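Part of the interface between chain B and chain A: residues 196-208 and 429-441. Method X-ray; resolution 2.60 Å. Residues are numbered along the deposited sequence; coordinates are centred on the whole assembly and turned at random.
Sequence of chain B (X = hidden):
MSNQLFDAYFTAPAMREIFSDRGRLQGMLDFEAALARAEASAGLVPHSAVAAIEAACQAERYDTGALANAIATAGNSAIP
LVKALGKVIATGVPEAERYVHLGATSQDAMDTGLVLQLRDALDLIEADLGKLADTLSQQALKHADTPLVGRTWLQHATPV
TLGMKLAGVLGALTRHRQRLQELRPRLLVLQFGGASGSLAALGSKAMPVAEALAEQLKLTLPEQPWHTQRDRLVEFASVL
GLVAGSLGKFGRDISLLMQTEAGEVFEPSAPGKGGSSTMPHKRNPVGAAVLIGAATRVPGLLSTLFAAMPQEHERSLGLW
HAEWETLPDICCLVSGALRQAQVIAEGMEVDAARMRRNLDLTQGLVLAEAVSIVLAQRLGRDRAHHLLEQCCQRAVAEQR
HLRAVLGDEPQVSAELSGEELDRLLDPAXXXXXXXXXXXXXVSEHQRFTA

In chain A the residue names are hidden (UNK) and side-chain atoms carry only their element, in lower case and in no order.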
# COMPACT_ATOMS: atom_id res chain seq x y z
N SER B 196 -19.34 -26.27 1.94
CA SER B 196 -18.11 -26.17 2.74
C SER B 196 -16.89 -26.78 2.04
O SER B 196 -15.87 -27.06 2.68
CB SER B 196 -18.30 -26.84 4.11
OG SER B 196 -18.37 -28.26 4.00
N GLY B 197 -17.00 -27.00 0.72
CA GLY B 197 -15.90 -27.57 -0.04
C GLY B 197 -15.79 -29.08 0.03
O GLY B 197 -14.80 -29.65 -0.44
N SER B 198 -16.79 -29.73 0.61
CA SER B 198 -16.79 -31.19 0.75
C SER B 198 -17.50 -31.85 -0.42
O SER B 198 -17.28 -33.04 -0.71
CB SER B 198 -17.50 -31.60 2.04
OG SER B 198 -18.84 -31.14 2.05
N LEU B 199 -18.35 -31.09 -1.09
CA LEU B 199 -19.10 -31.61 -2.24
C LEU B 199 -19.97 -32.80 -1.79
O LEU B 199 -20.40 -33.62 -2.59
CB LEU B 199 -18.11 -32.05 -3.33
CG LEU B 199 -18.26 -31.46 -4.75
CD1 LEU B 199 -18.61 -29.98 -4.69
CD2 LEU B 199 -16.95 -31.69 -5.53
N ALA B 200 -20.23 -32.86 -0.48
CA ALA B 200 -21.03 -33.93 0.10
C ALA B 200 -22.43 -34.06 -0.51
O ALA B 200 -22.95 -35.17 -0.65
CB ALA B 200 -21.15 -33.71 1.61
N ALA B 201 -23.03 -32.94 -0.88
CA ALA B 201 -24.38 -32.98 -1.44
C ALA B 201 -24.53 -33.83 -2.69
O ALA B 201 -25.64 -34.22 -3.03
CB ALA B 201 -24.87 -31.57 -1.71
N LEU B 202 -23.43 -34.11 -3.39
CA LEU B 202 -23.53 -34.92 -4.60
C LEU B 202 -23.20 -36.39 -4.33
O LEU B 202 -23.24 -37.22 -5.25
CB LEU B 202 -22.61 -34.38 -5.68
CG LEU B 202 -22.95 -32.99 -6.19
CD1 LEU B 202 -21.82 -32.50 -7.07
CD2 LEU B 202 -24.26 -33.02 -6.93
N GLY B 203 -22.87 -36.70 -3.09
CA GLY B 203 -22.53 -38.07 -2.75
C GLY B 203 -21.39 -38.62 -3.59
O GLY B 203 -20.36 -37.94 -3.77
N SER B 204 -21.56 -39.83 -4.12
CA SER B 204 -20.52 -40.47 -4.93
C SER B 204 -20.46 -39.99 -6.38
O SER B 204 -19.62 -40.44 -7.16
CB SER B 204 -20.70 -41.99 -4.89
OG SER B 204 -21.98 -42.36 -5.36
N LYS B 205 -21.36 -39.07 -6.74
CA LYS B 205 -21.36 -38.51 -8.09
C LYS B 205 -20.51 -37.23 -8.12
O LYS B 205 -20.45 -36.54 -9.13
CB LYS B 205 -22.78 -38.17 -8.53
CG LYS B 205 -23.71 -39.35 -8.68
CD LYS B 205 -23.26 -40.29 -9.79
CE LYS B 205 -24.35 -41.32 -10.09
NZ LYS B 205 -23.98 -42.22 -11.23
N ALA B 206 -19.86 -36.92 -6.99
CA ALA B 206 -19.04 -35.71 -6.87
C ALA B 206 -17.93 -35.58 -7.90
O ALA B 206 -17.97 -34.69 -8.75
CB ALA B 206 -18.44 -35.63 -5.46
N MET B 207 -16.93 -36.45 -7.84
CA MET B 207 -15.82 -36.40 -8.79
C MET B 207 -16.27 -36.50 -10.24
O MET B 207 -15.76 -35.78 -11.10
CB MET B 207 -14.80 -37.48 -8.48
CG MET B 207 -14.02 -37.22 -7.21
SD MET B 207 -13.24 -35.59 -7.25
CE MET B 207 -12.02 -35.84 -8.53
N PRO B 208 -17.21 -37.41 -10.55
CA PRO B 208 -17.65 -37.52 -11.95
C PRO B 208 -18.23 -36.21 -12.47
O PRO B 208 -17.93 -35.80 -13.58
CB PRO B 208 -18.69 -38.64 -11.89
CG PRO B 208 -18.13 -39.54 -10.82
CD PRO B 208 -17.74 -38.54 -9.75
N UNK A 429 -20.48 -39.44 8.56
CA UNK A 429 -21.04 -40.00 7.33
C UNK A 429 -21.40 -38.95 6.29
O UNK A 429 -22.07 -39.26 5.30
c UNK A 429 -22.24 -42.55 9.60
n UNK A 429 -21.24 -43.13 7.74
c UNK A 429 -21.08 -44.12 8.59
c UNK A 429 -22.28 -40.83 7.65
n UNK A 429 -21.68 -43.80 9.73
c UNK A 429 -21.97 -42.12 8.34
N UNK A 430 -20.98 -37.71 6.51
CA UNK A 430 -21.28 -36.65 5.55
C UNK A 430 -20.01 -35.83 5.31
O UNK A 430 -20.03 -34.60 5.26
c UNK A 430 -24.70 -33.88 2.94
c UNK A 430 -24.49 -35.24 2.92
c UNK A 430 -22.41 -35.77 6.08
c UNK A 430 -23.76 -35.85 3.94
o UNK A 430 -25.43 -33.30 1.93
c UNK A 430 -23.44 -33.72 4.99
c UNK A 430 -24.17 -33.11 3.96
c UNK A 430 -23.22 -35.10 4.98
N UNK A 431 -18.88 -36.53 5.16
CA UNK A 431 -17.60 -35.89 4.94
C UNK A 431 -17.29 -35.62 3.47
O UNK A 431 -16.22 -35.10 3.13
c UNK A 431 -15.38 -37.57 7.56
c UNK A 431 -16.06 -36.37 6.96
c UNK A 431 -16.49 -36.74 5.54
c UNK A 431 -17.25 -35.89 7.79
N UNK A 432 -18.21 -35.99 2.59
CA UNK A 432 -17.99 -35.78 1.17
C UNK A 432 -16.62 -36.24 0.70
O UNK A 432 -16.16 -37.34 1.04
N UNK A 433 -15.96 -35.37 -0.06
CA UNK A 433 -14.64 -35.65 -0.63
C UNK A 433 -13.44 -35.34 0.28
O UNK A 433 -12.29 -35.43 -0.17
c UNK A 433 -14.50 -34.89 -1.95
n UNK A 433 -16.90 -37.29 -2.85
o UNK A 433 -14.76 -37.46 -3.53
c UNK A 433 -15.57 -35.26 -2.97
c UNK A 433 -15.71 -36.77 -3.15
N UNK A 434 -13.71 -35.02 1.54
CA UNK A 434 -12.68 -34.70 2.51
C UNK A 434 -11.40 -35.53 2.38
O UNK A 434 -10.32 -34.97 2.20
c UNK A 434 -13.23 -34.83 3.91
N UNK A 435 -11.52 -36.85 2.47
CA UNK A 435 -10.34 -37.72 2.38
C UNK A 435 -9.68 -37.67 1.01
O UNK A 435 -8.45 -37.75 0.91
n UNK A 435 -13.19 -39.31 5.81
n UNK A 435 -12.56 -41.04 4.41
c UNK A 435 -10.68 -39.43 4.25
c UNK A 435 -11.13 -40.84 4.63
c UNK A 435 -13.52 -40.30 4.98
n UNK A 435 -14.79 -40.53 4.71
c UNK A 435 -10.71 -39.17 2.74
N UNK A 436 -10.49 -37.50 -0.03
CA UNK A 436 -9.98 -37.42 -1.40
C UNK A 436 -9.10 -36.18 -1.57
O UNK A 436 -8.00 -36.26 -2.13
c UNK A 436 -11.14 -37.32 -2.43
c UNK A 436 -12.00 -38.56 -2.36
c UNK A 436 -10.57 -37.16 -3.84
N UNK A 437 -9.58 -35.04 -1.09
CA UNK A 437 -8.83 -33.79 -1.17
C UNK A 437 -7.47 -33.97 -0.50
O UNK A 437 -6.45 -33.60 -1.06
c UNK A 437 -10.81 -33.06 -3.54
c UNK A 437 -11.55 -33.07 -4.74
c UNK A 437 -12.84 -32.47 -4.81
c UNK A 437 -10.92 -32.27 -1.06
c UNK A 437 -11.93 -31.59 -0.41
n UNK A 437 -12.97 -31.36 -1.28
c UNK A 437 -11.37 -32.46 -2.41
c UNK A 437 -12.65 -31.87 -2.51
c UNK A 437 -13.40 -31.88 -3.71
c UNK A 437 -9.58 -32.66 -0.47
N UNK A 438 -7.45 -34.55 0.69
CA UNK A 438 -6.18 -34.75 1.38
C UNK A 438 -5.28 -35.64 0.53
O UNK A 438 -4.07 -35.43 0.43
c UNK A 438 -7.12 -34.42 3.70
c UNK A 438 -6.39 -35.39 2.79
c UNK A 438 -5.05 -35.78 3.40
N UNK A 439 -5.88 -36.64 -0.10
CA UNK A 439 -5.12 -37.57 -0.92
C UNK A 439 -4.45 -36.88 -2.10
O UNK A 439 -3.25 -37.03 -2.32
c UNK A 439 -6.02 -38.67 -1.42
N UNK A 440 -5.24 -36.13 -2.87
CA UNK A 440 -4.70 -35.43 -4.03
C UNK A 440 -3.62 -34.43 -3.61
O UNK A 440 -2.57 -34.32 -4.26
c UNK A 440 -8.08 -34.66 -5.76
c UNK A 440 -5.80 -34.68 -4.76
n UNK A 440 -8.48 -33.09 -8.10
c UNK A 440 -7.06 -35.48 -4.99
n UNK A 440 -8.18 -35.16 -7.13
n UNK A 440 -8.44 -34.98 -9.39
c UNK A 440 -8.37 -34.41 -8.20
N UNK A 441 -3.87 -33.70 -2.53
CA UNK A 441 -2.91 -32.71 -2.05
C UNK A 441 -1.61 -33.38 -1.65
O UNK A 441 -0.54 -32.96 -2.10
c UNK A 441 -3.49 -31.94 -0.87
O HOH W 1 -19.39 -36.15 -1.75

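Position 429 carries one carbon and then a five-membered ring of three carbons and two nitrogens, and the ring stays well clear of chain B. It is histidine, H429(A). At 430 a single carbon leads to a six-carbon ring bearing one oxygen. The CB of A200(B) sits over one face of that ring, 3.7 Å from its centroid and only 9° off the normal, a CH-pi contact between the methyl and the pi face. This is tyrosine, Y430(A); its OH comes within 3.5 Å of A201(B) CA and is hydrogen-bonded elsewhere in the structure.

Position 431 has four side-chain carbons, forked at the second, so it is leucine, L431(A). Its CB points away from chain B, and it is the backbone that counts: its O accepts from the N of position 434 at 3.0 Å, closing a type II' turn.

Position 432 has no side-chain atoms at all and is glycine, G432(A). Its CA lies 3.7 Å from A200(B) CA and 3.4 Å from S198(B) O. A CB built here would come 2.2 Å from S198(B) O and 2.8 Å from A200(B) N, both clashes, and the positive phi of 47° favours glycine independently.

At 433 there are three carbons, the third carrying one oxygen and one nitrogen: an amide, whose nitrogen lies 3.5 Å from A206(B) CB. With that chain length it is glutamine, Q433(A), at the N-cap position of the helix. Its backbone N donates to S198(B) O at 2.8 Å and a nearly straight 172°. Q433(A) NE2 donates to a water 3.0 Å away. That water in turn donates to L199(B) O and G203(B) O, each at 2.9 Å from the water oxygen.

A single carbon at 434 gives alanine, A434(A), and three carbons, a nitrogen and a carbon with two more nitrogens at 435 give arginine, R435(A); neither makes a contact here. Position 436, one carbon carrying two, is valine, V436(A), just beyond contact range.

Position 437 has one carbon and fused five- and six-membered rings holding eight carbons and one nitrogen. The ring nitrogen lies 2.6 Å from G197(B) O, and the six-membered ring meets L199(B) CD2 and M207(B) SD. This is tryptophan, W437(A): NE1 donates to G197(B) O, while CZ2 is 4.0 Å from L199(B) CD2 and CZ3 is 3.9 Å from M207(B) SD.

Position 438 is again one carbon bearing two, V438(A), and 439 a single carbon, A439(A), both remote. At 440 there are three carbons, a nitrogen and a carbon with two more nitrogens, and M207(B) CE lies over one face of that terminal group. This is R440(A), with NH2 3.8 Å from M207(B) CE. One carbon at 441 is A441(A), out of reach.

The rule is to satisfy backbone carbonyls of chain B: that of G197(B) by an indole N-H, that of S198(B) by a main-chain N-H. A bare glycine lets the chains close in. Tyrosine, tryptophan and methionine pack around those two hydrogen bonds, while one water serves the amide and two further carbonyls.

Chain A (429-441) HYLGQARVWVARA
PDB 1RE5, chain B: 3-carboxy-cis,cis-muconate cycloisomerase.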